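Long-range contacts in putative phosphoglycolate phosphatase (Lactobacillus delbrueckii, PDB 2HI0), which probably removes the phosphate from 2-phosphoglycolate, as expected of a phosphatase of the haloacid dehalogenase (HAD) superfamily: residues A[14-19]-A[107-112]; A[27-32]-A[95-100]; A[114-119]-A[146-151]; A[132-137]-A[168-173]; A[206-211]-A[231-236]. All blocks are in the same frame, centred on the assembly; numbering follows the deposited sequence. Where two conformers were deposited one is given.

Contact 1 (A[14-19]-A[107-112]). Unlike the reference sequence in segment 107-112: Gly110 (reference Cys).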
# COMPACT_ATOMS: atom_id res chain seq x y z
N THR A 14 5.37 -2.60 3.06
CA THR A 14 6.18 -3.29 2.09
C THR A 14 7.57 -2.69 2.13
O THR A 14 8.52 -3.33 2.55
CB THR A 14 5.56 -3.25 0.66
OG1 THR A 14 4.21 -3.79 0.73
CG2 THR A 14 6.36 -4.04 -0.28
N ILE A 15 7.72 -1.43 1.71
CA ILE A 15 9.02 -0.79 1.81
C ILE A 15 9.17 0.20 2.98
O ILE A 15 10.25 0.40 3.47
CB ILE A 15 9.47 -0.16 0.49
CG1 ILE A 15 8.57 1.03 0.08
CG2 ILE A 15 9.60 -1.26 -0.61
CD1 ILE A 15 9.05 1.79 -1.22
N LEU A 16 8.04 0.75 3.43
CA LEU A 16 7.98 1.73 4.51
C LEU A 16 7.07 1.24 5.64
O LEU A 16 5.95 0.78 5.40
CB LEU A 16 7.50 3.10 4.03
CG LEU A 16 8.54 3.88 3.22
CD1 LEU A 16 7.97 5.23 2.85
CD2 LEU A 16 9.85 4.10 3.98
N ASP A 17 7.57 1.41 6.87
CA ASP A 17 6.89 1.05 8.11
C ASP A 17 6.05 2.29 8.50
O ASP A 17 6.52 3.21 9.19
CB ASP A 17 7.97 0.73 9.14
CG ASP A 17 7.44 0.19 10.41
OD1 ASP A 17 6.21 0.25 10.66
OD2 ASP A 17 8.32 -0.29 11.16
N THR A 18 4.79 2.32 8.03
CA THR A 18 3.92 3.51 8.10
C THR A 18 2.79 3.46 9.12
O THR A 18 2.07 4.46 9.29
CB THR A 18 3.26 3.74 6.70
OG1 THR A 18 2.62 2.56 6.30
CG2 THR A 18 4.28 4.13 5.61
N SER A 19 2.57 2.28 9.73
CA SER A 19 1.32 2.11 10.50
C SER A 19 1.22 3.04 11.70
O SER A 19 0.16 3.52 11.99
CB SER A 19 1.18 0.67 10.94
OG SER A 19 2.32 0.18 11.59
N ILE A 107 7.39 10.92 10.87
CA ILE A 107 7.73 11.09 12.28
C ILE A 107 8.26 9.71 12.74
O ILE A 107 9.47 9.56 12.95
CB ILE A 107 6.52 11.58 13.12
CG1 ILE A 107 5.99 12.93 12.61
CG2 ILE A 107 6.85 11.68 14.64
CD1 ILE A 107 4.75 13.41 13.31
N LYS A 108 7.40 8.70 12.85
CA LYS A 108 7.83 7.34 13.16
C LYS A 108 8.18 6.51 11.89
O LYS A 108 8.77 5.42 11.98
CB LYS A 108 6.71 6.61 13.91
CG LYS A 108 6.31 7.26 15.23
CD LYS A 108 7.49 7.48 16.14
CE LYS A 108 7.06 7.72 17.59
NZ LYS A 108 6.93 6.43 18.34
N THR A 109 7.85 7.03 10.71
CA THR A 109 7.98 6.26 9.48
C THR A 109 9.43 6.19 8.99
O THR A 109 10.08 7.19 8.84
CB THR A 109 7.05 6.77 8.35
OG1 THR A 109 5.68 6.71 8.78
CG2 THR A 109 7.24 5.92 7.09
N GLY A 110 9.88 4.96 8.72
CA GLY A 110 11.16 4.69 8.07
C GLY A 110 11.08 3.42 7.24
O GLY A 110 10.07 2.71 7.26
N PRO A 111 12.18 3.08 6.56
CA PRO A 111 12.22 1.84 5.78
C PRO A 111 12.23 0.66 6.74
O PRO A 111 12.72 0.77 7.85
CB PRO A 111 13.57 1.95 5.04
CG PRO A 111 14.39 2.86 5.91
CD PRO A 111 13.44 3.83 6.52
N PHE A 112 11.67 -0.46 6.33
CA PHE A 112 11.87 -1.70 7.10
C PHE A 112 13.34 -2.10 7.03
O PHE A 112 14.04 -1.83 6.02
CB PHE A 112 10.99 -2.86 6.59
CG PHE A 112 9.52 -2.68 6.85
CD1 PHE A 112 8.96 -3.02 8.10
CD2 PHE A 112 8.68 -2.23 5.85
CE1 PHE A 112 7.59 -2.88 8.32
CE2 PHE A 112 7.35 -2.06 6.09
CZ PHE A 112 6.80 -2.42 7.31
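Asp17 lies over one face of Phe112 where two short antiparallel strands, 16-17 and 110-111, run side by side. In the HAD fold such a pair is the flap that follows the first core strand, and the helical cap is inserted between its two arms, as here. Start at Asp17 CB: it is 3.4 Å from Gly110 O and makes a CH-pi contact with the Phe112 ring, 3.9 Å from its centroid. CG, anti to the backbone N (chi1 -173°), comes next to Phe112 CE1. At the tip OD2 approaches the same CE1 at 3.9 Å, and the carboxylate lies stacked on the ring with the planes only 7° apart. The backbone pairing holds the two arms in line: Asp17 N gives Gly110 O a nearly straight 2.8 Å hydrogen bond, while Phe112 N makes a weak one to Ile15 O. An alanine at Phe112 would probably leave the Asp17 carboxylate and CB without the flat surface they rest on, and Trp210 without its ring neighbour. Leu16 turns the other way, yet its CD2 still reaches Gly110 C. Farther along, Thr18 OG1 is hydrogen-bonded to Asp12, a ligand of the sodium ion, and Thr109 OG1 to Asp21. That leaves the methyls to meet, Thr18 CG2 standing 3.8 Å from Thr109 CG2.

Contact 2 (A[27-32]-A[95-100]). With EDO (1,2-ethanediol), chain H.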
# COMPACT_ATOMS: atom_id res chain seq x y z
N ASN A 27 -6.39 8.99 14.14
CA ASN A 27 -6.94 9.36 15.42
C ASN A 27 -7.10 10.87 15.57
O ASN A 27 -8.13 11.35 16.06
CB ASN A 27 -6.13 8.79 16.58
CG ASN A 27 -6.38 7.31 16.81
OD1 ASN A 27 -7.47 6.80 16.57
ND2 ASN A 27 -5.34 6.60 17.27
N TYR A 28 -6.10 11.63 15.09
CA TYR A 28 -6.21 13.10 15.04
C TYR A 28 -7.46 13.58 14.28
O TYR A 28 -8.23 14.41 14.77
CB TYR A 28 -4.95 13.73 14.44
CG TYR A 28 -5.02 15.26 14.36
CD1 TYR A 28 -4.61 16.05 15.44
CD2 TYR A 28 -5.44 15.88 13.23
CE1 TYR A 28 -4.68 17.42 15.36
CE2 TYR A 28 -5.54 17.24 13.14
CZ TYR A 28 -5.14 18.02 14.22
OH TYR A 28 -5.18 19.39 14.15
N ALA A 29 -7.64 13.06 13.06
CA ALA A 29 -8.74 13.43 12.15
C ALA A 29 -10.10 13.09 12.77
O ALA A 29 -11.08 13.85 12.71
CB ALA A 29 -8.57 12.68 10.81
N PHE A 30 -10.19 11.89 13.33
CA PHE A 30 -11.39 11.42 14.02
C PHE A 30 -11.72 12.31 15.21
O PHE A 30 -12.83 12.77 15.38
CB PHE A 30 -11.26 9.94 14.46
CG PHE A 30 -11.85 8.95 13.43
CD1 PHE A 30 -11.39 8.98 12.14
CD2 PHE A 30 -12.89 8.08 13.75
CE1 PHE A 30 -11.87 8.16 11.16
CE2 PHE A 30 -13.42 7.25 12.75
CZ PHE A 30 -12.90 7.30 11.46
N GLU A 31 -10.71 12.59 16.02
CA GLU A 31 -10.95 13.45 17.18
C GLU A 31 -11.45 14.85 16.74
O GLU A 31 -12.39 15.40 17.34
CB GLU A 31 -9.65 13.59 17.98
CG GLU A 31 -9.78 14.49 19.21
CD GLU A 31 -8.54 14.52 20.09
OE1 GLU A 31 -7.42 14.77 19.59
OE2 GLU A 31 -8.75 14.33 21.31
N GLN A 32 -10.78 15.42 15.73
CA GLN A 32 -11.17 16.73 15.21
C GLN A 32 -12.60 16.81 14.68
O GLN A 32 -13.18 17.88 14.60
CB GLN A 32 -10.22 17.24 14.12
CG GLN A 32 -8.87 17.63 14.65
CD GLN A 32 -8.93 18.84 15.54
OE1 GLN A 32 -9.51 19.87 15.15
NE2 GLN A 32 -8.34 18.75 16.74
N GLU A 95 -11.08 15.54 4.88
CA GLU A 95 -10.69 16.94 4.77
C GLU A 95 -9.60 17.31 5.81
O GLU A 95 -8.72 18.15 5.54
CB GLU A 95 -11.92 17.81 4.98
CG GLU A 95 -11.65 19.30 4.82
CD GLU A 95 -12.89 20.17 4.97
OE1 GLU A 95 -13.90 19.71 5.55
OE2 GLU A 95 -12.83 21.34 4.53
N VAL A 96 -9.68 16.70 6.98
CA VAL A 96 -8.67 16.84 8.02
C VAL A 96 -7.54 15.85 7.83
O VAL A 96 -6.38 16.21 7.88
CB VAL A 96 -9.30 16.64 9.44
CG1 VAL A 96 -8.23 16.78 10.56
CG2 VAL A 96 -10.52 17.61 9.60
N PHE A 97 -7.88 14.58 7.61
CA PHE A 97 -6.85 13.53 7.53
C PHE A 97 -5.79 13.71 6.42
O PHE A 97 -4.57 13.51 6.66
CB PHE A 97 -7.51 12.18 7.31
CG PHE A 97 -6.52 11.05 7.18
CD1 PHE A 97 -5.93 10.47 8.31
CD2 PHE A 97 -6.19 10.56 5.95
CE1 PHE A 97 -5.00 9.45 8.17
CE2 PHE A 97 -5.25 9.56 5.81
CZ PHE A 97 -4.66 8.99 6.92
N LYS A 98 -6.24 14.03 5.20
CA LYS A 98 -5.28 14.06 4.08
C LYS A 98 -4.14 15.07 4.29
O LYS A 98 -2.97 14.73 4.25
CB LYS A 98 -6.03 14.28 2.76
CG LYS A 98 -6.85 13.05 2.39
CD LYS A 98 -7.37 13.07 0.95
CE LYS A 98 -6.27 13.41 -0.08
NZ LYS A 98 -6.66 13.01 -1.47
N PRO A 99 -4.47 16.32 4.57
CA PRO A 99 -3.39 17.28 4.81
C PRO A 99 -2.60 17.01 6.09
O PRO A 99 -1.35 17.14 6.12
CB PRO A 99 -4.10 18.62 4.90
CG PRO A 99 -5.51 18.29 5.17
CD PRO A 99 -5.80 16.95 4.60
N TYR A 100 -3.30 16.56 7.13
CA TYR A 100 -2.59 16.26 8.38
C TYR A 100 -1.56 15.16 8.16
O TYR A 100 -0.39 15.30 8.52
CB TYR A 100 -3.54 15.88 9.48
CG TYR A 100 -2.81 15.73 10.79
CD1 TYR A 100 -2.62 16.84 11.61
CD2 TYR A 100 -2.26 14.49 11.18
CE1 TYR A 100 -1.93 16.71 12.83
CE2 TYR A 100 -1.59 14.35 12.38
CZ TYR A 100 -1.42 15.46 13.20
OH TYR A 100 -0.73 15.31 14.41
C1 EDO H . -6.17 11.90 18.98
O1 EDO H . -5.43 13.05 19.38
C2 EDO H . -5.66 10.73 19.81
O2 EDO H . -5.96 10.85 21.21
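Tyr28 and Tyr100 lie ring on ring between the first and last helices of the cap, 19-32 and 87-103, in a C1-type helical cap of the HAD family. Where segments 27-32 and 95-100 of these helices meet, their directions are 148° apart, roughly antiparallel. The pair is an offset stack: the planes are 13° apart and the ring centroids 3.9 Å, but the two side chains cross at about a right angle. Tyr100 CE1 sits above the centre of the Tyr28 ring, whereas Tyr28 CD2 falls toward the rim of Tyr100. Both side chains leave their helices with CG anti to the backbone N (chi1 180° in Tyr28), which carries each CG toward the facing helix. The other face of Tyr28 is occupied by Gln32 CG, one turn on, so the ring is held between two layers. An alanine at Tyr100 would probably strip one face of Tyr28 of its stack and leave the His104 ring, which also stacks on Tyr100, without that partner. Deeper in, the small Ala29 probably allows the close approach: Val96 CG1 reaches Ala29 CA at 3.7 Å, and Ala29 CB meets Phe97 CB while standing at the edge of the Phe97 ring. Away from this interface, an ethanediol, probably from the crystallisation liquor, gives a hydrogen bond from its O1 to Glu31 OE1 at 2.6 Å.

Contact 3 (A[114-119]-A[146-151]); sequences GILDLM and ELFPGS
Phe148 carries the tight part of this contact, pushing one edge of its ring against the first turn of helix 115-124. Its CE1 is the shared point: Ile115 CG2 comes to 3.8 Å at the ring edge, near the ring plane, and Leu116 CD2 approaches the same atom obliquely, touching CD1 as well. Phe148 is the first residue to leave helical geometry after helix 137-147, and its CG lies anti to its own carbonyl carbon (chi1 -56°), from where the ring reaches the opposing helix. On the other side of the junction Ile115 offers CG2, the branch anti to the backbone N, while its longer branch leads away. Leu116 forms the solvent-side margin: its CD2 touches the ring and lies 3.8 Å from Leu147 O, but the residue as a whole is exposed. Toward the next helical turn packing thins out: Met119, a selenomethionine, comes no nearer than 4.4 Å from its CB to Ser151 OG, and no hydrogen bond joins the two segments. The turn of 148-151 is drawn in by its own bond from Ser151 N to Phe148 O, 3.2 Å long. Phe148 also meets Phe152 edge-to-face. The contact thus joins the start of helix 115-124 to the end of helix 137-147, the helices before and after strand 128-133 in the Rossmann-like alpha/beta core of the HAD fold, with Leu118 and Met119 turned onto Phe9 of strand 6-9.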
# COMPACT_ATOMS: atom_id res chain seq x y z
N GLY A 114 16.65 -3.78 6.16
CA GLY A 114 17.00 -4.47 4.94
C GLY A 114 16.59 -3.86 3.63
O GLY A 114 17.08 -4.25 2.59
N ILE A 115 15.59 -2.98 3.64
CA ILE A 115 15.03 -2.43 2.39
C ILE A 115 15.99 -1.50 1.60
O ILE A 115 16.10 -1.60 0.39
CB ILE A 115 13.69 -1.74 2.69
CG1 ILE A 115 12.60 -2.77 3.11
CG2 ILE A 115 13.28 -0.75 1.54
CD1 ILE A 115 12.36 -3.89 2.08
N LEU A 116 16.67 -0.61 2.30
CA LEU A 116 17.72 0.23 1.67
C LEU A 116 18.81 -0.62 0.97
O LEU A 116 19.20 -0.35 -0.18
CB LEU A 116 18.30 1.22 2.68
CG LEU A 116 17.34 2.31 3.16
CD1 LEU A 116 17.96 3.21 4.23
CD2 LEU A 116 16.83 3.16 1.97
N ASP A 117 19.25 -1.69 1.64
CA ASP A 117 20.22 -2.59 1.03
C ASP A 117 19.62 -3.29 -0.20
O ASP A 117 20.28 -3.45 -1.21
CB ASP A 117 20.70 -3.68 2.02
CG ASP A 117 21.61 -3.17 3.17
OD1 ASP A 117 22.14 -2.04 3.13
OD2 ASP A 117 21.79 -3.94 4.14
N LEU A 118 18.38 -3.74 -0.09
CA LEU A 118 17.70 -4.37 -1.22
C LEU A 118 17.71 -3.49 -2.45
O LEU A 118 18.01 -3.95 -3.55
CB LEU A 118 16.25 -4.73 -0.82
CG LEU A 118 15.26 -5.26 -1.88
CD1 LEU A 118 15.64 -6.62 -2.41
CD2 LEU A 118 13.79 -5.26 -1.31
N MSE A 119 17.33 -2.24 -2.27
CA MSE A 119 17.26 -1.30 -3.41
C MSE A 119 18.62 -1.05 -4.07
O MSE A 119 18.76 -1.05 -5.31
CB MSE A 119 16.56 0.03 -3.04
CG MSE A 119 15.11 -0.16 -2.52
SE MSE A 119 13.96 -1.31 -3.62
CE MSE A 119 12.40 -1.37 -2.45
N GLU A 146 12.51 11.92 0.35
CA GLU A 146 13.23 12.06 1.60
C GLU A 146 13.92 10.79 2.00
O GLU A 146 15.06 10.85 2.49
CB GLU A 146 12.32 12.50 2.74
CG GLU A 146 11.76 13.93 2.56
CD GLU A 146 12.85 14.99 2.27
OE1 GLU A 146 13.83 15.10 3.07
OE2 GLU A 146 12.75 15.68 1.23
N LEU A 147 13.29 9.64 1.79
CA LEU A 147 13.83 8.36 2.27
C LEU A 147 14.47 7.50 1.17
O LEU A 147 15.30 6.64 1.48
CB LEU A 147 12.76 7.57 3.01
CG LEU A 147 12.05 8.26 4.17
CD1 LEU A 147 10.90 7.44 4.74
CD2 LEU A 147 13.04 8.60 5.28
N PHE A 148 14.12 7.74 -0.10
CA PHE A 148 14.71 6.97 -1.21
C PHE A 148 15.14 7.82 -2.41
O PHE A 148 14.80 7.51 -3.56
CB PHE A 148 13.71 5.92 -1.70
CG PHE A 148 13.20 4.98 -0.66
CD1 PHE A 148 13.90 3.82 -0.34
CD2 PHE A 148 11.94 5.17 -0.11
CE1 PHE A 148 13.35 2.92 0.58
CE2 PHE A 148 11.41 4.27 0.80
CZ PHE A 148 12.11 3.16 1.14
N PRO A 149 15.90 8.89 -2.16
CA PRO A 149 16.29 9.77 -3.28
C PRO A 149 17.18 9.06 -4.29
O PRO A 149 18.12 8.34 -3.90
CB PRO A 149 17.04 10.93 -2.59
CG PRO A 149 17.46 10.37 -1.27
CD PRO A 149 16.45 9.34 -0.87
N GLY A 150 16.87 9.22 -5.56
CA GLY A 150 17.60 8.53 -6.63
C GLY A 150 17.42 7.02 -6.81
O GLY A 150 18.03 6.44 -7.71
N SER A 151 16.59 6.39 -5.99
CA SER A 151 16.42 4.92 -6.02
C SER A 151 15.46 4.44 -7.11
O SER A 151 15.71 3.40 -7.74
CB SER A 151 15.91 4.40 -4.67
OG SER A 151 16.97 4.34 -3.76

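Contact 4 (A[132-137]-A[168-173])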
# COMPACT_ATOMS: atom_id res chain seq x y z
N VAL A 132 4.31 1.99 -6.76
CA VAL A 132 2.92 2.26 -7.16
C VAL A 132 2.07 1.90 -5.94
O VAL A 132 2.01 0.74 -5.51
CB VAL A 132 2.51 1.49 -8.42
CG1 VAL A 132 1.01 1.73 -8.73
CG2 VAL A 132 3.39 1.90 -9.60
N SER A 133 1.43 2.90 -5.37
CA SER A 133 0.80 2.82 -4.02
C SER A 133 -0.58 3.50 -4.02
O SER A 133 -0.79 4.51 -4.70
CB SER A 133 1.74 3.52 -3.05
OG SER A 133 1.19 3.71 -1.77
N ASN A 134 -1.48 3.00 -3.18
CA ASN A 134 -2.78 3.65 -2.93
C ASN A 134 -2.70 4.75 -1.88
O ASN A 134 -3.69 5.43 -1.65
CB ASN A 134 -3.88 2.63 -2.48
CG ASN A 134 -4.58 1.95 -3.68
OD1 ASN A 134 -4.45 2.42 -4.82
ND2 ASN A 134 -5.28 0.85 -3.41
N LYS A 135 -1.50 5.00 -1.34
CA LYS A 135 -1.26 6.19 -0.51
C LYS A 135 -1.43 7.45 -1.37
O LYS A 135 -1.01 7.45 -2.54
CB LYS A 135 0.13 6.15 0.09
CG LYS A 135 0.46 7.35 0.96
CD LYS A 135 1.90 7.26 1.56
CE LYS A 135 2.16 6.03 2.42
NZ LYS A 135 1.21 5.88 3.56
N PRO A 136 -2.07 8.49 -0.85
CA PRO A 136 -2.16 9.66 -1.72
C PRO A 136 -0.81 10.09 -2.28
O PRO A 136 0.22 10.08 -1.58
CB PRO A 136 -2.73 10.75 -0.79
CG PRO A 136 -3.50 9.96 0.23
CD PRO A 136 -2.68 8.73 0.47
N ASN A 137 -0.82 10.46 -3.56
CA ASN A 137 0.41 10.80 -4.26
C ASN A 137 1.28 11.86 -3.57
O ASN A 137 2.48 11.75 -3.60
CB ASN A 137 0.10 11.26 -5.68
CG ASN A 137 1.34 11.38 -6.55
OD1 ASN A 137 2.10 10.44 -6.72
ND2 ASN A 137 1.55 12.55 -7.12
N PRO A 168 -5.87 -1.56 -13.17
CA PRO A 168 -4.51 -1.58 -13.72
C PRO A 168 -3.90 -0.21 -14.05
O PRO A 168 -2.72 -0.15 -14.40
CB PRO A 168 -4.65 -2.38 -15.01
CG PRO A 168 -6.06 -2.23 -15.39
CD PRO A 168 -6.85 -2.11 -14.12
N ASP A 169 -4.68 0.86 -13.96
CA ASP A 169 -4.27 2.10 -14.57
C ASP A 169 -2.91 2.62 -14.06
O ASP A 169 -2.06 3.08 -14.83
CB ASP A 169 -5.33 3.18 -14.33
CG ASP A 169 -6.72 2.81 -14.84
OD1 ASP A 169 -7.20 1.70 -14.55
OD2 ASP A 169 -7.37 3.65 -15.48
N MSE A 170 -2.74 2.65 -12.75
CA MSE A 170 -1.50 3.25 -12.20
C MSE A 170 -0.28 2.41 -12.57
O MSE A 170 0.76 2.94 -12.89
CB MSE A 170 -1.60 3.44 -10.70
CG MSE A 170 -2.81 4.28 -10.26
SE MSE A 170 -3.07 4.24 -8.32
CE MSE A 170 -1.70 5.30 -8.13
N THR A 171 -0.40 1.10 -12.50
CA THR A 171 0.70 0.20 -12.88
C THR A 171 0.97 0.27 -14.40
O THR A 171 2.11 0.13 -14.84
CB THR A 171 0.44 -1.24 -12.38
OG1 THR A 171 0.41 -1.20 -10.93
CG2 THR A 171 1.53 -2.24 -12.87
N SER A 172 -0.08 0.53 -15.20
CA SER A 172 0.11 0.70 -16.64
C SER A 172 0.91 2.00 -16.92
O SER A 172 1.74 2.03 -17.84
CB SER A 172 -1.20 0.74 -17.39
OG SER A 172 -1.84 -0.53 -17.39
N GLU A 173 0.67 3.06 -16.12
CA GLU A 173 1.49 4.31 -16.14
C GLU A 173 2.98 4.04 -15.86
O GLU A 173 3.87 4.66 -16.45
CB GLU A 173 1.01 5.35 -15.11
CG GLU A 173 -0.27 6.15 -15.44
CD GLU A 173 -0.21 6.86 -16.76
OE1 GLU A 173 0.75 7.65 -16.97
OE2 GLU A 173 -1.09 6.61 -17.61
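Asn134 OD1 accepts a hydrogen bond from Lys165 N and lies 4.2 Å from Met170 SE, so the amide meets the selenomethionine with its polar end already engaged; its ND2 is likewise bonded, to Gly49 O. Met170 reaches across from helix 169-178 to the end of strand 128-133 in the Rossmann-like HAD core. Its CB packs on Val132 CG1 at 3.7 Å, and the two side chains pass each other at a slant. Farther out the chain bends at the selenium (chi3 74°), which puts the terminal CE 3.6 Å from Ser133 O. The Val132 branch that does the work is CG1, anti to the backbone N; it also comes near Thr171 OG1, though Thr171 was deposited in two conformers and this approach is less certain. Ser133 CB is directed away from the helix, and its OG accepts a 3.0 Å hydrogen bond from Lys135 N, forming an ST turn near the end of the strand. That position, at the end of the second core strand, is consistent with the motif II serine or threonine of HAD enzymes. Lys135 NZ goes on to a salt bridge with Asp12, a ligand of the sodium ion. Across the interface itself there is no hydrogen bond: the buried meeting rests on van der Waals contact, while the Asn134 amide and Ser133 OG spend their hydrogen bonds on other partners.

Contact 5 (A[206-211]-A[231-236]); sequences IAVNWG and EKLEEA. With EDO (1,2-ethanediol), chain K.
Apolar contacts come first: Ile206 of strand 204-208 points at Leu233 and Ala236 of helix 230-238, with Val208 touching Leu233 at the margin. The segments 206-208 and 231-236 run antiparallel, 177° apart, in the alpha/beta core. Ile206 divides its branches, CD1 touching Ala236 CB at 3.6 Å and CG2 meeting Leu233 CD1 at 3.7 Å. The other Leu233 methyl, CD2, is 4.2 Å from Val208 CG1. An aromatic contact adds to these. Leu233 CD2 stands at the edge of the Trp210 indole, 4.0 Å from CH2, while Val208 CB lies over one of its faces; NE1 is hydrogen-bonded to Thr14 O, which helps fix the ring. The polar contacts lie outside the strand-helix interface. Lys232 NZ makes a 3.1 Å salt bridge to Glu235 OE2, and Glu234 OE1 accepts from Asn121 ND2 of helix 115-124 and from the O2 of an ethanediol. With no hydrogen bond between strand and helix, their association rests on hydrophobic fit, with Leu233 as its centre.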
# COMPACT_ATOMS: atom_id res chain seq x y z
N ILE A 206 5.00 -11.09 -5.73
CA ILE A 206 5.64 -11.60 -4.54
C ILE A 206 4.97 -10.90 -3.35
O ILE A 206 4.75 -9.65 -3.40
CB ILE A 206 7.17 -11.29 -4.56
CG1 ILE A 206 7.85 -11.98 -5.73
CG2 ILE A 206 7.81 -11.63 -3.21
CD1 ILE A 206 9.26 -11.40 -6.02
N ALA A 207 4.60 -11.69 -2.35
CA ALA A 207 3.98 -11.17 -1.14
C ALA A 207 4.99 -11.15 0.02
O ALA A 207 5.81 -12.04 0.14
CB ALA A 207 2.71 -12.02 -0.73
N VAL A 208 4.96 -10.11 0.84
CA VAL A 208 5.84 -9.98 2.00
C VAL A 208 4.98 -10.17 3.27
O VAL A 208 3.80 -9.82 3.27
CB VAL A 208 6.61 -8.61 1.99
CG1 VAL A 208 7.29 -8.46 0.62
CG2 VAL A 208 5.70 -7.38 2.32
N ASN A 209 5.58 -10.71 4.32
CA ASN A 209 4.82 -11.03 5.55
C ASN A 209 4.99 -9.97 6.66
O ASN A 209 4.51 -10.15 7.78
CB ASN A 209 5.19 -12.43 6.07
CG ASN A 209 6.42 -12.42 6.96
OD1 ASN A 209 7.31 -11.61 6.80
ND2 ASN A 209 6.45 -13.31 7.94
N TRP A 210 5.72 -8.90 6.37
CA TRP A 210 6.03 -7.91 7.41
C TRP A 210 5.10 -6.69 7.33
O TRP A 210 5.35 -5.69 8.03
CB TRP A 210 7.50 -7.49 7.37
CG TRP A 210 7.99 -6.96 6.08
CD1 TRP A 210 7.87 -5.69 5.63
CD2 TRP A 210 8.73 -7.68 5.09
NE1 TRP A 210 8.45 -5.56 4.40
CE2 TRP A 210 9.01 -6.77 4.05
CE3 TRP A 210 9.13 -9.02 4.95
CZ2 TRP A 210 9.72 -7.16 2.92
CZ3 TRP A 210 9.84 -9.38 3.90
CH2 TRP A 210 10.12 -8.47 2.85
N GLY A 211 4.03 -6.81 6.55
CA GLY A 211 3.11 -5.73 6.37
C GLY A 211 1.76 -5.89 7.07
O GLY A 211 1.72 -6.42 8.19
N GLU A 231 16.35 -10.05 2.33
CA GLU A 231 17.29 -10.90 1.59
C GLU A 231 16.54 -11.93 0.76
O GLU A 231 16.88 -12.14 -0.40
CB GLU A 231 18.25 -11.62 2.53
CG GLU A 231 19.09 -12.65 1.83
N LYS A 232 15.53 -12.56 1.34
CA LYS A 232 14.70 -13.53 0.62
C LYS A 232 13.91 -12.88 -0.51
O LYS A 232 13.75 -13.45 -1.57
CB LYS A 232 13.80 -14.31 1.58
CG LYS A 232 14.56 -15.29 2.50
CD LYS A 232 15.83 -15.91 1.81
CE LYS A 232 16.79 -16.61 2.79
NZ LYS A 232 18.25 -16.36 2.46
N LEU A 233 13.48 -11.66 -0.29
CA LEU A 233 12.80 -10.88 -1.31
C LEU A 233 13.75 -10.60 -2.46
O LEU A 233 13.35 -10.77 -3.63
CB LEU A 233 12.23 -9.58 -0.72
CG LEU A 233 11.61 -8.58 -1.68
CD1 LEU A 233 10.54 -9.27 -2.54
CD2 LEU A 233 11.03 -7.39 -0.92
N GLU A 234 15.01 -10.23 -2.15
CA GLU A 234 16.03 -10.06 -3.21
C GLU A 234 16.19 -11.36 -4.04
O GLU A 234 16.20 -11.37 -5.28
CB GLU A 234 17.39 -9.67 -2.59
CG GLU A 234 18.46 -9.33 -3.63
CD GLU A 234 19.77 -8.82 -3.05
OE1 GLU A 234 19.75 -8.05 -2.05
OE2 GLU A 234 20.81 -9.14 -3.64
N GLU A 235 16.32 -12.48 -3.34
CA GLU A 235 16.45 -13.76 -4.02
C GLU A 235 15.25 -14.08 -4.91
O GLU A 235 15.40 -14.59 -6.03
CB GLU A 235 16.71 -14.87 -2.99
CG GLU A 235 18.03 -14.67 -2.26
CD GLU A 235 18.23 -15.66 -1.12
OE1 GLU A 235 17.47 -16.65 -1.06
OE2 GLU A 235 19.16 -15.42 -0.31
N ALA A 236 14.04 -13.73 -4.44
CA ALA A 236 12.81 -13.96 -5.20
C ALA A 236 12.80 -13.10 -6.46
O ALA A 236 12.39 -13.57 -7.55
CB ALA A 236 11.59 -13.66 -4.37
C1 EDO K . 18.90 -7.06 2.51
O1 EDO K . 20.21 -7.21 3.06
C2 EDO K . 19.01 -7.07 0.99
O2 EDO K . 19.36 -8.37 0.50

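From the N terminus, the chain leaves strand 6-9 and enters contact 1, whose return at 107-112 closes a loop of 87 intervening residues that holds the helical cap. Contact 2 lies within that loop, pairing the cap's first and last helices about 20 Å from contact 1, centre to centre. Back in the core, contacts 3 and 4 cross: 132-137 falls between the two halves of contact 3, and 146-151 between those of contact 4. Contact 5 comes last, closing a short loop toward the 226-227 edge of the sheet. Contacts 1, 3 and 5 touch one another, through Ile15 with Met119, Leu118 with Leu233, and Phe112 with Trp210, linking flap, helices and sheet.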